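Side-chain contacts in TRAP dicarboxylate transporter-DctP subunit (Desulfovibrio salexigens, PDB 4N6D), which probably captures a small organic acid in the periplasm and hands it to the membrane components of a TRAP transporter: residues M48-Q53 with R260-W265; F102-V107 with T129-K134; L213-F218 with D271-R276. One frame throughout, in Å; residues are numbered along the deposited sequence.

Contact 1. Residues M48-Q53 with R260-W265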
# COMPACT_ATOMS: atom_id res chain seq x y z
N MET A 48 9.47 9.85 -1.04
CA MET A 48 10.66 10.15 -0.23
C MET A 48 11.36 11.44 -0.75
O MET A 48 11.72 12.35 0.01
CB MET A 48 11.61 8.96 -0.23
CG MET A 48 13.04 9.27 0.21
SD MET A 48 14.15 7.85 0.02
CE MET A 48 14.22 7.69 -1.78
N GLU A 49 11.52 11.53 -2.06
CA GLU A 49 12.19 12.71 -2.63
C GLU A 49 11.40 13.97 -2.39
O GLU A 49 11.97 15.02 -2.15
CB GLU A 49 12.45 12.55 -4.13
CG GLU A 49 13.37 11.40 -4.49
CD GLU A 49 14.77 11.55 -3.92
OE1 GLU A 49 15.20 12.69 -3.67
OE2 GLU A 49 15.43 10.52 -3.71
N ARG A 50 10.07 13.89 -2.50
CA ARG A 50 9.23 15.07 -2.25
C ARG A 50 9.31 15.49 -0.78
O ARG A 50 9.38 16.69 -0.46
CB ARG A 50 7.79 14.79 -2.67
CG ARG A 50 6.89 16.03 -2.63
CD ARG A 50 6.06 16.05 -1.39
NE ARG A 50 5.29 17.29 -1.30
CZ ARG A 50 4.52 17.62 -0.27
NH1 ARG A 50 4.39 16.78 0.75
NH2 ARG A 50 3.87 18.79 -0.28
N TRP A 51 9.34 14.51 0.10
CA TRP A 51 9.46 14.77 1.52
C TRP A 51 10.78 15.49 1.80
O TRP A 51 10.81 16.48 2.53
CB TRP A 51 9.38 13.46 2.28
CG TRP A 51 9.36 13.59 3.78
CD1 TRP A 51 8.25 13.75 4.57
CD2 TRP A 51 10.47 13.53 4.67
NE1 TRP A 51 8.61 13.81 5.90
CE2 TRP A 51 9.97 13.68 5.99
CE3 TRP A 51 11.86 13.38 4.49
CZ2 TRP A 51 10.79 13.66 7.11
CZ3 TRP A 51 12.68 13.38 5.62
CH2 TRP A 51 12.14 13.52 6.90
N LYS A 52 11.87 14.99 1.23
CA LYS A 52 13.16 15.66 1.31
C LYS A 52 13.07 17.12 0.89
O LYS A 52 13.58 18.04 1.56
CB LYS A 52 14.18 14.93 0.42
CG LYS A 52 15.42 15.77 0.08
CD LYS A 52 16.51 14.96 -0.61
CE LYS A 52 17.66 15.88 -1.06
NZ LYS A 52 18.86 15.11 -1.50
N GLN A 53 12.45 17.34 -0.26
CA GLN A 53 12.35 18.70 -0.81
C GLN A 53 11.67 19.62 0.21
O GLN A 53 12.13 20.72 0.46
CB GLN A 53 11.55 18.69 -2.11
CG GLN A 53 12.29 18.03 -3.27
CD GLN A 53 11.36 17.66 -4.42
OE1 GLN A 53 10.23 18.17 -4.54
NE2 GLN A 53 11.82 16.76 -5.28
N ARG A 260 0.72 14.00 8.43
CA ARG A 260 -0.54 13.89 7.72
C ARG A 260 -0.42 14.37 6.28
O ARG A 260 -0.96 13.76 5.35
CB ARG A 260 -1.65 14.67 8.44
CG ARG A 260 -3.01 14.41 7.83
CD ARG A 260 -3.97 15.54 8.17
NE ARG A 260 -5.19 15.40 7.39
CZ ARG A 260 -6.14 14.52 7.67
NH1 ARG A 260 -6.01 13.75 8.74
NH2 ARG A 260 -7.22 14.44 6.91
N GLU A 261 0.30 15.47 6.08
CA GLU A 261 0.45 16.04 4.75
C GLU A 261 1.06 15.02 3.81
O GLU A 261 0.65 14.87 2.67
CB GLU A 261 1.36 17.26 4.76
CG GLU A 261 0.90 18.44 5.57
CD GLU A 261 1.74 19.68 5.31
OE1 GLU A 261 2.45 19.70 4.28
OE2 GLU A 261 1.67 20.63 6.13
N GLN A 262 2.10 14.33 4.27
CA GLN A 262 2.82 13.40 3.41
C GLN A 262 1.99 12.16 3.12
O GLN A 262 2.09 11.58 2.03
CB GLN A 262 4.20 13.06 3.98
CG GLN A 262 5.11 12.31 3.03
CD GLN A 262 5.55 13.15 1.88
OE1 GLN A 262 5.39 14.36 1.89
NE2 GLN A 262 6.13 12.51 0.87
N ALA A 263 1.17 11.73 4.08
CA ALA A 263 0.25 10.63 3.85
C ALA A 263 -0.69 11.00 2.68
O ALA A 263 -0.88 10.23 1.73
CB ALA A 263 -0.56 10.34 5.13
N GLU A 264 -1.29 12.19 2.77
CA GLU A 264 -2.19 12.67 1.71
C GLU A 264 -1.46 12.85 0.38
O GLU A 264 -1.95 12.45 -0.66
CB GLU A 264 -2.83 14.00 2.11
CG GLU A 264 -3.81 14.54 1.09
CD GLU A 264 -4.60 15.74 1.60
OE1 GLU A 264 -4.72 15.93 2.82
OE2 GLU A 264 -5.11 16.49 0.75
N TRP A 265 -0.28 13.46 0.43
CA TRP A 265 0.45 13.74 -0.80
C TRP A 265 0.76 12.45 -1.54
O TRP A 265 0.64 12.37 -2.77
CB TRP A 265 1.76 14.49 -0.52
CG TRP A 265 2.39 14.92 -1.79
CD1 TRP A 265 2.23 16.12 -2.41
CD2 TRP A 265 3.24 14.14 -2.64
NE1 TRP A 265 2.95 16.15 -3.59
CE2 TRP A 265 3.57 14.94 -3.76
CE3 TRP A 265 3.76 12.85 -2.57
CZ2 TRP A 265 4.40 14.48 -4.78
CZ3 TRP A 265 4.58 12.41 -3.59
CH2 TRP A 265 4.88 13.22 -4.68
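The guanidinium of Arg-50 lies flat on the indole of Trp-265 where helix 43-58 packs against the long helix 249-285, in the lobe with the five-stranded sheet of this two-lobed periplasmic-binding-protein fold (TRAP DctP family). The two short segments run roughly antiparallel, at 142°, with their axes 10.8 Å apart, so long side chains have to bridge the gap. Arg-50 does so along one indole face: its CB and CG lie by the six-membered ring, CD sits over the shared bond, and the guanidinium continues beyond it over the pyrrole side. The two planes are only 5° apart. CZ of Arg-50 stands 3.9 Å from the centroid of the Trp-265 five-membered ring, a cation-pi contact; CD of Arg-50 lies closer to the ring normal and makes a CH-pi contact. A bend at chi2 turns the chain so that it runs along the indole.

Gln-262 meets the guanidinium at its edge. NH1 of Arg-50 donates to OE1 of Gln-262 over 2.9 Å, close to the guanidinium plane but tilted from that of the amide carbonyl; the N-H...O angle of 143° makes the bond somewhat bent. Stack and hydrogen bond together restrict rotation of the guanidinium. Glu-261, whose OE1 forms a salt bridge with Arg-58, would add a favourable but more distant charge.

Trp-51 is buried, packing on Leu-142, Leu-255 and Leu-258. The amide nitrogen of Gln-262 is held by Gln-47, so Gln-262 bonds to helix 43-58 through both ends of its amide. One face of this amide is covered by CB and CD1 of Trp-51, and the indole turns its CD1 edge to it, the planes nearly perpendicular; NE2 of Gln-262 lies 3.7 Å from CB of Trp-51.

Contact 2. Residues F102-V107 with T129-K134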
# COMPACT_ATOMS: atom_id res chain seq x y z
N PHE A 102 3.56 -6.08 13.34
CA PHE A 102 2.61 -4.94 13.34
C PHE A 102 1.18 -5.42 13.53
O PHE A 102 0.35 -5.30 12.64
CB PHE A 102 2.75 -4.17 12.03
CG PHE A 102 4.16 -3.70 11.79
CD1 PHE A 102 4.67 -2.63 12.48
CD2 PHE A 102 4.97 -4.35 10.86
CE1 PHE A 102 5.96 -2.21 12.27
CE2 PHE A 102 6.28 -3.92 10.67
CZ PHE A 102 6.75 -2.85 11.37
N PRO A 103 0.87 -5.96 14.71
CA PRO A 103 -0.46 -6.55 14.91
C PRO A 103 -1.60 -5.58 14.74
O PRO A 103 -2.70 -6.02 14.37
CB PRO A 103 -0.41 -7.06 16.34
CG PRO A 103 0.76 -6.39 16.97
CD PRO A 103 1.75 -6.21 15.87
N LEU A 104 -1.39 -4.30 15.04
CA LEU A 104 -2.49 -3.34 14.84
C LEU A 104 -2.54 -2.84 13.41
O LEU A 104 -3.56 -2.99 12.74
CB LEU A 104 -2.40 -2.15 15.79
CG LEU A 104 -3.68 -1.30 15.74
CD1 LEU A 104 -4.12 -0.94 17.15
CD2 LEU A 104 -3.40 -0.08 14.92
N SER A 105 -1.43 -2.24 12.94
CA SER A 105 -1.44 -1.57 11.65
C SER A 105 -1.62 -2.51 10.48
O SER A 105 -2.08 -2.10 9.41
CB SER A 105 -0.18 -0.73 11.44
OG SER A 105 -0.04 0.25 12.48
N SER A 106 -1.27 -3.78 10.67
CA SER A 106 -1.48 -4.81 9.64
C SER A 106 -2.96 -4.98 9.25
O SER A 106 -3.28 -5.66 8.27
CB SER A 106 -0.91 -6.15 10.10
OG SER A 106 -1.53 -6.61 11.29
N VAL A 107 -3.87 -4.39 10.02
CA VAL A 107 -5.29 -4.45 9.66
C VAL A 107 -5.44 -3.92 8.25
O VAL A 107 -6.32 -4.38 7.47
CB VAL A 107 -6.17 -3.66 10.66
CG1 VAL A 107 -5.91 -2.17 10.56
CG2 VAL A 107 -7.64 -3.98 10.44
N THR A 129 -2.46 7.48 14.45
CA THR A 129 -2.44 8.61 15.36
C THR A 129 -3.38 8.37 16.55
O THR A 129 -3.10 8.80 17.68
CB THR A 129 -2.84 9.89 14.63
OG1 THR A 129 -1.84 10.20 13.66
CG2 THR A 129 -2.97 11.03 15.62
N LYS A 130 -4.48 7.69 16.29
CA LYS A 130 -5.45 7.40 17.33
C LYS A 130 -4.95 6.36 18.32
O LYS A 130 -5.14 6.50 19.53
CB LYS A 130 -6.78 6.95 16.72
CG LYS A 130 -7.81 6.58 17.76
CD LYS A 130 -9.12 6.13 17.16
CE LYS A 130 -10.16 5.98 18.25
NZ LYS A 130 -11.51 5.76 17.70
N TYR A 131 -4.34 5.30 17.81
CA TYR A 131 -4.01 4.15 18.62
C TYR A 131 -2.60 4.16 19.18
O TYR A 131 -2.36 3.51 20.20
CB TYR A 131 -4.23 2.84 17.83
CG TYR A 131 -5.68 2.38 17.84
CD1 TYR A 131 -6.60 2.90 16.93
CD2 TYR A 131 -6.14 1.47 18.78
CE1 TYR A 131 -7.95 2.49 16.95
CE2 TYR A 131 -7.46 1.06 18.79
CZ TYR A 131 -8.36 1.57 17.88
OH TYR A 131 -9.69 1.18 17.93
N GLN A 132 -1.69 4.89 18.54
CA GLN A 132 -0.29 4.94 18.97
C GLN A 132 0.21 3.54 19.35
O GLN A 132 0.68 3.32 20.45
CB GLN A 132 -0.14 5.88 20.16
CG GLN A 132 -0.50 7.32 19.84
CD GLN A 132 0.50 7.98 18.92
OE1 GLN A 132 0.17 8.36 17.80
NE2 GLN A 132 1.72 8.11 19.39
N PRO A 133 0.10 2.58 18.42
CA PRO A 133 0.39 1.21 18.84
C PRO A 133 1.85 0.97 19.21
O PRO A 133 2.80 1.54 18.63
CB PRO A 133 -0.01 0.38 17.62
CG PRO A 133 0.11 1.29 16.50
CD PRO A 133 -0.30 2.64 17.00
N LYS A 134 2.04 0.12 20.19
CA LYS A 134 3.37 -0.11 20.73
C LYS A 134 4.31 -0.79 19.74
O LYS A 134 5.54 -0.81 19.95
CB LYS A 134 3.29 -0.91 22.02
CG LYS A 134 2.47 -2.16 21.92
CD LYS A 134 2.24 -2.74 23.31
CE LYS A 134 3.20 -3.87 23.59
NZ LYS A 134 2.94 -5.05 22.72
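The C-terminal end of helix 117-131 and the turn that follows it pack here on the loop leading from strand 90-94 back to that same helix. Leu-104 carries the contact, reaching into the angle between Tyr-131 and Pro-133. Its CG lies anti to the backbone N (chi1 -170°), which carries the branch across to the helix end; from there CD1 goes to Tyr-131 and CD2 to Pro-133. CD1 of Leu-104 approaches the CG-CD2 side of the Tyr-131 ring obliquely, 3.5 Å from CD2 of that ring, and also touches the tyrosine CB. CD2 of Leu-104 lies 4.1 Å from CG of Pro-133. Nearer the backbones, CB of Leu-104 meets CB of Pro-133 at 3.9 Å. The leucine crosses both partners at about a right angle.

Gln-132 leaves the helix with positive phi, and Pro-133 follows at once with its ring facing the loop. Val-325 of helix 322-337 packs on both Leu-104 and Tyr-131, and the tyrosine hydroxyl is hydrogen-bonded to Asp-328 on that helix. Within the loop, Phe-102 O accepts from both N and OG of Ser-106, which arrive from opposite faces of the carbonyl plane.

The carboxylate of Glu-135 accepts the backbone N-H groups of Leu-104 and Ser-105, so the contact itself is non-directional apolar packing of methyls and rings, while directional bonds to this loop come from Glu-135.

Contact 3. Residues L213-F218 with D271-R276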
# COMPACT_ATOMS: atom_id res chain seq x y z
N LEU A 213 0.21 -1.66 -15.47
CA LEU A 213 -0.27 -1.71 -16.85
C LEU A 213 0.60 -0.87 -17.78
O LEU A 213 0.88 -1.28 -18.91
CB LEU A 213 -1.74 -1.27 -16.92
CG LEU A 213 -2.68 -2.35 -16.37
CD1 LEU A 213 -4.07 -1.79 -16.13
CD2 LEU A 213 -2.72 -3.60 -17.29
N LYS A 214 1.04 0.29 -17.29
CA LYS A 214 1.98 1.15 -17.99
C LYS A 214 3.42 0.90 -17.53
O LYS A 214 4.30 0.72 -18.35
CB LYS A 214 1.66 2.62 -17.78
CG LYS A 214 2.63 3.55 -18.49
CD LYS A 214 2.29 5.02 -18.29
CE LYS A 214 3.32 5.91 -19.00
NZ LYS A 214 3.03 7.35 -18.78
N ASP A 215 3.65 0.91 -16.21
CA ASP A 215 5.02 0.94 -15.69
C ASP A 215 5.82 -0.30 -16.12
O ASP A 215 7.04 -0.23 -16.34
CB ASP A 215 5.02 1.00 -14.16
CG ASP A 215 4.50 2.32 -13.60
OD1 ASP A 215 4.16 3.25 -14.37
OD2 ASP A 215 4.45 2.42 -12.36
N LEU A 216 5.14 -1.43 -16.21
CA LEU A 216 5.73 -2.68 -16.67
C LEU A 216 5.08 -3.18 -17.98
O LEU A 216 5.26 -4.33 -18.40
CB LEU A 216 5.61 -3.72 -15.57
CG LEU A 216 6.45 -3.43 -14.33
CD1 LEU A 216 6.18 -4.46 -13.22
CD2 LEU A 216 7.93 -3.39 -14.66
N ASN A 217 4.33 -2.30 -18.63
CA ASN A 217 3.75 -2.60 -19.94
C ASN A 217 2.87 -3.85 -19.94
O ASN A 217 2.71 -4.50 -20.98
CB ASN A 217 4.85 -2.76 -21.00
CG ASN A 217 4.31 -2.68 -22.43
OD1 ASN A 217 3.34 -1.98 -22.72
ND2 ASN A 217 4.91 -3.45 -23.33
N PHE A 218 2.27 -4.18 -18.80
CA PHE A 218 1.39 -5.34 -18.76
C PHE A 218 0.14 -5.18 -19.63
O PHE A 218 -0.49 -6.16 -20.00
CB PHE A 218 1.03 -5.73 -17.33
CG PHE A 218 2.10 -6.53 -16.66
CD1 PHE A 218 2.41 -7.79 -17.13
CD2 PHE A 218 2.79 -6.03 -15.58
CE1 PHE A 218 3.40 -8.54 -16.53
CE2 PHE A 218 3.78 -6.77 -14.98
CZ PHE A 218 4.09 -8.02 -15.46
N ASP A 271 -2.75 7.72 -6.69
CA ASP A 271 -4.00 7.70 -7.45
C ASP A 271 -3.87 8.38 -8.80
O ASP A 271 -4.44 7.93 -9.78
CB ASP A 271 -5.15 8.31 -6.64
CG ASP A 271 -5.57 7.41 -5.48
OD1 ASP A 271 -5.45 6.17 -5.64
OD2 ASP A 271 -6.06 7.93 -4.45
N GLU A 272 -3.14 9.49 -8.87
CA GLU A 272 -2.95 10.15 -10.16
C GLU A 272 -2.06 9.32 -11.09
O GLU A 272 -2.27 9.27 -12.29
CB GLU A 272 -2.37 11.55 -9.94
CG GLU A 272 -2.07 12.34 -11.22
CD GLU A 272 -3.31 12.67 -12.04
OE1 GLU A 272 -4.43 12.75 -11.49
OE2 GLU A 272 -3.14 12.87 -13.27
N HIS A 273 -1.08 8.65 -10.50
CA HIS A 273 -0.19 7.77 -11.24
C HIS A 273 -0.96 6.59 -11.84
O HIS A 273 -0.70 6.17 -12.98
CB HIS A 273 0.93 7.30 -10.32
CG HIS A 273 1.99 6.49 -11.00
ND1 HIS A 273 2.82 7.02 -11.97
CD2 HIS A 273 2.35 5.20 -10.85
CE1 HIS A 273 3.64 6.08 -12.39
NE2 HIS A 273 3.37 4.96 -11.74
N VAL A 274 -1.92 6.05 -11.07
CA VAL A 274 -2.83 5.04 -11.60
C VAL A 274 -3.67 5.61 -12.72
O VAL A 274 -3.82 4.98 -13.77
CB VAL A 274 -3.73 4.44 -10.50
CG1 VAL A 274 -4.92 3.69 -11.08
CG2 VAL A 274 -2.93 3.50 -9.66
N LYS A 275 -4.21 6.81 -12.52
CA LYS A 275 -5.05 7.41 -13.54
C LYS A 275 -4.26 7.56 -14.85
O LYS A 275 -4.76 7.24 -15.94
CB LYS A 275 -5.59 8.76 -13.06
CG LYS A 275 -6.54 9.41 -14.02
CD LYS A 275 -7.23 10.62 -13.39
CE LYS A 275 -8.25 11.24 -14.36
NZ LYS A 275 -8.81 12.51 -13.84
N ARG A 276 -3.02 8.02 -14.76
CA ARG A 276 -2.17 8.14 -15.95
C ARG A 276 -1.86 6.81 -16.61
O ARG A 276 -1.79 6.72 -17.86
CB ARG A 276 -0.89 8.90 -15.59
CG ARG A 276 -1.20 10.33 -15.25
CD ARG A 276 0.00 11.16 -14.85
NE ARG A 276 -0.43 12.52 -14.52
CZ ARG A 276 0.36 13.46 -14.01
NH1 ARG A 276 1.64 13.20 -13.77
NH2 ARG A 276 -0.13 14.66 -13.74
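A nearly straight histidine-carboxylate hydrogen bond on the protein surface, from His-273 NE2 to Asp-215 OD2, is the main link between these segments. It measures 2.8 Å with an N-H...O angle of 169°. The two side chains come from opposite directions, and OD2 lies at the edge of the imidazole, only slightly out of the ring plane. The oxygen receives the N-H through its syn lone pair, on the side of OD1, which brings OD1 of Asp-215 to 3.2 Å from NE2 of His-273. The carboxylate is nevertheless not coplanar with the ring: the planes are 44° apart.

Neither CB points straight across the gap, and even the nearest CA atoms, of Lys-214 and Arg-276, are 8.4 Å apart. The histidine covers the distance with CG anti to the backbone N (chi1 -175°), which carries its NE2 end out toward the aspartate. A straight bond to a carboxylate would probably favour a protonated imidazole; Glu-211, against which His-273 also packs, might add to this.

The rest is looser. Lys-214 extends its chain beside the helix, with CD 4.4 Å from the backbone O of Arg-276. The arginine turns its own end away from 213-218 and pairs within its helix: NE forms a salt bridge with OE2 of Glu-272, one turn earlier, through a weak hydrogen bond.

Ser-277 OG accepts the backbone N-H of Lys-214, and Leu-213 packs on Ser-277 and Leu-278. The contact thus ties helix 249-285 to helix 212-215, which lies in the connection between strands 205-208 and 224-226 of the four-stranded sheet, in the other lobe from the five-stranded one. Beyond the turn, Phe-218 packs on helix 194-200.

Overall arrangement
Helix 249-285 is common to contacts 1 and 3, meeting helix 43-58 through one part of its length and helix 212-215 through a later one; the contact centres are 20 Å apart. Contact 2 uses neither of these partners and joins helix 117-131 to its own preceding loop, about 30 Å from contact 3, centre to centre, on the opposite side of the chain's centre. Chemistry follows burial. Contact 2 is buried and apolar, contact 3 lies at the surface and depends on a single strongly directed polar bond, and contact 1, partly buried, combines flat stacking with hydrogen bonding. None of the three touches another.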